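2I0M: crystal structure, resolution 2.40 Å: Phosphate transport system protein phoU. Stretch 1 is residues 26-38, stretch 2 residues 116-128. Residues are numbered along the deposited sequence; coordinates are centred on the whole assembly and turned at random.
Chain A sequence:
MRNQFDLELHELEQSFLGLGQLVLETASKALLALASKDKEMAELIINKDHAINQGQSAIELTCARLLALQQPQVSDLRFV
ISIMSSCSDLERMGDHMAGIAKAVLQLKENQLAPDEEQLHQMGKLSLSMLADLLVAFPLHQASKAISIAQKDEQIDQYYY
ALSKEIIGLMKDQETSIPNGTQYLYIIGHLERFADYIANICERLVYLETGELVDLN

Stretch 1, residues 26-38: TASKALLALASKD
Stretch 2 (116-128) EEQLHQMGKLSLS

Two helices of phoU pack almost antiparallel: residues 26-35, the end of a helix that begins earlier in the chain, and residues 117-128, which continue beyond the stretch. Their N-to-C directions differ by 170° and their axes approach to 10.4 Å. The register is set by Ser28 CA to Leu127 CA and Leu31 CA to Gly123 CA, both 7.0 Å, so ascending numbers in stretch 1 meet descending numbers in stretch 2. No hydrogen bond crosses; the contact is mainly apolar and buries 360 Å², both sides summed. Both helices keep largely regular i to i+4 bonding, for example Leu31 N to Ala27 O at 3.0 Å and Leu127 N to Gly123 O at 3.0 Å.

Thr26 lies out of reach. Ala27 CB points toward stretch 2 and lies 3.6 Å from Leu127 CD2. Leu127 (chi1 m, chi2 t) reaches across with the same methyl to the backbone of the next residue, Ser28 N to Leu127 CD2 being 3.7 Å; Ser28 (chi1 t) points sideways. Lys29 and Ala30 make no contact. Leu31 (chi1 m, chi2 t) points toward the partner helix, and Leu31 CD1 rests 3.8 Å from Gly123 CA and 4.1 Å from Leu127 CG. Gly123 leaves room for this methyl: an ideal CB there would sit a tight 3.2 Å from Leu31 CD1.

Leu32 and Ala33 are out of reach. Leu34 (chi1 -156°, chi2 -155°) points toward stretch 2 and meets Leu119 (chi1 -151°, chi2 142°), Leu34 CD1 to Leu119 CD2 at 3.6 Å, extending the apolar seam by a turn. Ala35 points sideways, Ala35 CB lying 4.1 Å from His120 NE2 in an oblique approach to the ring. His120 (chi1 m, chi2 -171°) also starts sideways, but its end comes nearer; elsewhere on the same ring, ND1 of His120 gives a weak hydrogen bond to Glu117 OE1 at 3.1 Å.

After the helix, Ser36 (chi1 p) turns back, Ser36 OG to Leu32 O at 2.8 Å. Lys37 leaves helical geometry with phi/psi 53/40, and its side chain (chi1 -95°, chi2 79°, chi3 -148°, chi4 174°) folds so that Lys37 NZ donates to Leu34 O at 3.1 Å. Lys37 NZ also forms a long salt bridge to Glu116 OE1 at 3.9 Å; Glu116 (chi1 t, chi2 p, chi3 74°) starts sideways and brings its carboxylate closer. Asp38 (phi/psi -89/89, chi1 t) lies beyond reach and caps the next helix.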

# COMPACT_ATOMS: atom_id res chain seq x y z
N THR A 26 -13.14 11.92 6.42
CA THR A 26 -13.48 11.71 5.00
C THR A 26 -13.86 10.27 4.69
O THR A 26 -14.66 10.02 3.81
CB THR A 26 -12.45 12.31 3.98
OG1 THR A 26 -12.02 11.30 3.06
CG2 THR A 26 -11.25 12.91 4.66
N ALA A 27 -13.29 9.33 5.45
CA ALA A 27 -13.66 7.92 5.37
C ALA A 27 -15.12 7.75 5.81
O ALA A 27 -15.92 7.11 5.12
CB ALA A 27 -12.71 7.07 6.25
N SER A 28 -15.43 8.34 6.95
CA SER A 28 -16.80 8.43 7.47
C SER A 28 -17.80 9.06 6.48
O SER A 28 -18.86 8.48 6.21
CB SER A 28 -16.80 9.17 8.80
OG SER A 28 -18.13 9.44 9.18
N LYS A 29 -17.45 10.24 5.95
CA LYS A 29 -18.18 10.90 4.85
C LYS A 29 -18.31 10.03 3.58
O LYS A 29 -19.39 9.96 2.99
CB LYS A 29 -17.52 12.26 4.50
CG LYS A 29 -18.13 13.49 5.20
CD LYS A 29 -17.17 14.71 5.31
CE LYS A 29 -16.13 14.84 4.16
NZ LYS A 29 -15.00 15.82 4.46
N ALA A 30 -17.23 9.38 3.16
CA ALA A 30 -17.26 8.46 2.01
C ALA A 30 -18.29 7.34 2.15
O ALA A 30 -19.00 7.01 1.20
CB ALA A 30 -15.86 7.84 1.75
N LEU A 31 -18.36 6.75 3.34
CA LEU A 31 -19.24 5.62 3.60
C LEU A 31 -20.67 6.06 3.79
O LEU A 31 -21.58 5.32 3.43
CB LEU A 31 -18.73 4.80 4.79
CG LEU A 31 -17.41 4.08 4.44
CD1 LEU A 31 -16.77 3.45 5.67
CD2 LEU A 31 -17.60 3.04 3.32
N LEU A 32 -20.87 7.25 4.35
CA LEU A 32 -22.19 7.87 4.40
C LEU A 32 -22.67 8.23 3.00
O LEU A 32 -23.82 7.97 2.66
CB LEU A 32 -22.22 9.11 5.32
CG LEU A 32 -23.38 10.12 5.22
CD1 LEU A 32 -24.76 9.51 5.55
CD2 LEU A 32 -23.11 11.35 6.08
N ALA A 33 -21.79 8.82 2.18
CA ALA A 33 -22.15 9.10 0.78
C ALA A 33 -22.55 7.83 0.03
O ALA A 33 -23.37 7.89 -0.88
CB ALA A 33 -21.04 9.85 0.05
N LEU A 34 -21.98 6.69 0.44
CA LEU A 34 -22.28 5.38 -0.15
C LEU A 34 -23.61 4.82 0.34
O LEU A 34 -24.38 4.29 -0.46
CB LEU A 34 -21.18 4.37 0.20
CG LEU A 34 -20.90 3.13 -0.66
CD1 LEU A 34 -20.24 2.07 0.19
CD2 LEU A 34 -22.12 2.53 -1.34
N ALA A 35 -23.86 4.89 1.65
CA ALA A 35 -25.10 4.40 2.25
C ALA A 35 -26.31 5.18 1.74
O ALA A 35 -27.35 4.60 1.46
CB ALA A 35 -25.05 4.47 3.77
N SER A 36 -26.15 6.50 1.62
CA SER A 36 -27.25 7.37 1.23
C SER A 36 -27.26 7.69 -0.27
O SER A 36 -28.11 8.45 -0.73
CB SER A 36 -27.23 8.66 2.05
OG SER A 36 -26.08 9.44 1.80
N LYS A 37 -26.33 7.11 -1.03
CA LYS A 37 -26.22 7.36 -2.48
C LYS A 37 -26.15 8.85 -2.81
O LYS A 37 -26.76 9.32 -3.78
CB LYS A 37 -27.37 6.68 -3.24
CG LYS A 37 -27.03 5.30 -3.81
CD LYS A 37 -27.10 4.22 -2.74
CE LYS A 37 -26.10 3.11 -3.01
NZ LYS A 37 -26.07 2.13 -1.89
N ASP A 38 -25.40 9.60 -2.00
CA ASP A 38 -25.29 11.04 -2.13
C ASP A 38 -24.14 11.40 -3.08
O ASP A 38 -22.99 11.58 -2.67
CB ASP A 38 -25.08 11.66 -0.75
CG ASP A 38 -25.08 13.18 -0.76
OD1 ASP A 38 -25.21 13.76 0.34
OD2 ASP A 38 -24.94 13.81 -1.83
N GLU A 116 -25.09 -5.44 1.25
CA GLU A 116 -25.19 -4.08 1.77
C GLU A 116 -24.76 -3.97 3.25
O GLU A 116 -23.85 -3.20 3.57
CB GLU A 116 -26.62 -3.53 1.59
CG GLU A 116 -26.68 -2.00 1.48
CD GLU A 116 -25.64 -1.42 0.51
OE1 GLU A 116 -25.82 -1.56 -0.72
OE2 GLU A 116 -24.64 -0.84 0.98
N GLU A 117 -25.43 -4.72 4.12
CA GLU A 117 -25.12 -4.71 5.56
C GLU A 117 -23.74 -5.28 5.93
O GLU A 117 -23.07 -4.76 6.83
CB GLU A 117 -26.24 -5.38 6.37
CG GLU A 117 -27.59 -4.66 6.33
CD GLU A 117 -27.49 -3.17 6.64
OE1 GLU A 117 -26.76 -2.78 7.60
OE2 GLU A 117 -28.15 -2.37 5.93
N GLN A 118 -23.32 -6.34 5.24
CA GLN A 118 -21.94 -6.84 5.35
C GLN A 118 -20.91 -5.75 5.01
O GLN A 118 -19.91 -5.59 5.71
CB GLN A 118 -21.72 -8.04 4.43
CG GLN A 118 -22.09 -9.39 5.03
CD GLN A 118 -21.16 -10.50 4.54
OE1 GLN A 118 -19.95 -10.46 4.76
NE2 GLN A 118 -21.72 -11.50 3.86
N LEU A 119 -21.19 -5.01 3.95
CA LEU A 119 -20.38 -3.87 3.53
C LEU A 119 -20.31 -2.76 4.58
O LEU A 119 -19.24 -2.16 4.80
CB LEU A 119 -20.95 -3.33 2.22
CG LEU A 119 -19.90 -2.67 1.33
CD1 LEU A 119 -20.16 -2.98 -0.14
CD2 LEU A 119 -19.85 -1.17 1.60
N HIS A 120 -21.46 -2.48 5.22
CA HIS A 120 -21.57 -1.55 6.34
C HIS A 120 -20.67 -2.03 7.48
O HIS A 120 -20.05 -1.22 8.16
CB HIS A 120 -23.04 -1.46 6.84
CG HIS A 120 -23.97 -0.71 5.92
ND1 HIS A 120 -25.26 -0.37 6.28
CD2 HIS A 120 -23.79 -0.21 4.68
CE1 HIS A 120 -25.84 0.28 5.29
NE2 HIS A 120 -24.97 0.39 4.30
N GLN A 121 -20.63 -3.34 7.69
CA GLN A 121 -19.84 -3.93 8.77
C GLN A 121 -18.34 -3.83 8.50
O GLN A 121 -17.58 -3.45 9.38
CB GLN A 121 -20.24 -5.37 9.03
CG GLN A 121 -21.65 -5.53 9.58
CD GLN A 121 -21.89 -4.74 10.84
OE1 GLN A 121 -21.04 -4.70 11.73
NE2 GLN A 121 -23.06 -4.11 10.94
N MET A 122 -17.94 -4.15 7.27
CA MET A 122 -16.56 -3.99 6.83
C MET A 122 -16.17 -2.53 7.00
O MET A 122 -15.04 -2.22 7.43
CB MET A 122 -16.41 -4.44 5.37
CG MET A 122 -14.99 -4.34 4.78
SD MET A 122 -14.85 -4.97 3.08
CE MET A 122 -16.05 -4.00 2.26
N GLY A 123 -17.10 -1.64 6.66
CA GLY A 123 -16.88 -0.20 6.79
C GLY A 123 -16.70 0.26 8.22
O GLY A 123 -15.77 1.01 8.52
N LYS A 124 -17.60 -0.19 9.10
CA LYS A 124 -17.58 0.12 10.54
C LYS A 124 -16.28 -0.36 11.21
O LYS A 124 -15.73 0.34 12.06
CB LYS A 124 -18.83 -0.48 11.24
CG LYS A 124 -20.20 0.21 10.93
CD LYS A 124 -21.49 -0.59 11.41
CE LYS A 124 -22.84 0.02 10.84
NZ LYS A 124 -24.15 -0.86 10.69
N LEU A 125 -15.78 -1.54 10.84
CA LEU A 125 -14.54 -2.07 11.42
C LEU A 125 -13.31 -1.30 10.91
O LEU A 125 -12.37 -1.04 11.66
CB LEU A 125 -14.40 -3.59 11.19
CG LEU A 125 -13.13 -4.32 11.69
CD1 LEU A 125 -12.94 -4.32 13.22
CD2 LEU A 125 -13.07 -5.75 11.18
N SER A 126 -13.34 -0.90 9.64
CA SER A 126 -12.32 -0.03 9.07
C SER A 126 -12.23 1.30 9.84
O SER A 126 -11.15 1.71 10.27
CB SER A 126 -12.62 0.23 7.59
OG SER A 126 -12.42 -0.96 6.83
N LEU A 127 -13.36 1.96 10.02
CA LEU A 127 -13.41 3.22 10.75
C LEU A 127 -12.89 3.09 12.18
O LEU A 127 -12.09 3.91 12.62
CB LEU A 127 -14.82 3.78 10.78
CG LEU A 127 -15.39 4.32 9.46
CD1 LEU A 127 -16.76 4.97 9.75
CD2 LEU A 127 -14.45 5.33 8.83
N SER A 128 -13.32 2.06 12.89
CA SER A 128 -12.98 1.98 14.30
C SER A 128 -11.51 1.64 14.49
O SER A 128 -10.89 2.08 15.44
CB SER A 128 -13.91 1.03 15.07
OG SER A 128 -13.53 -0.31 14.87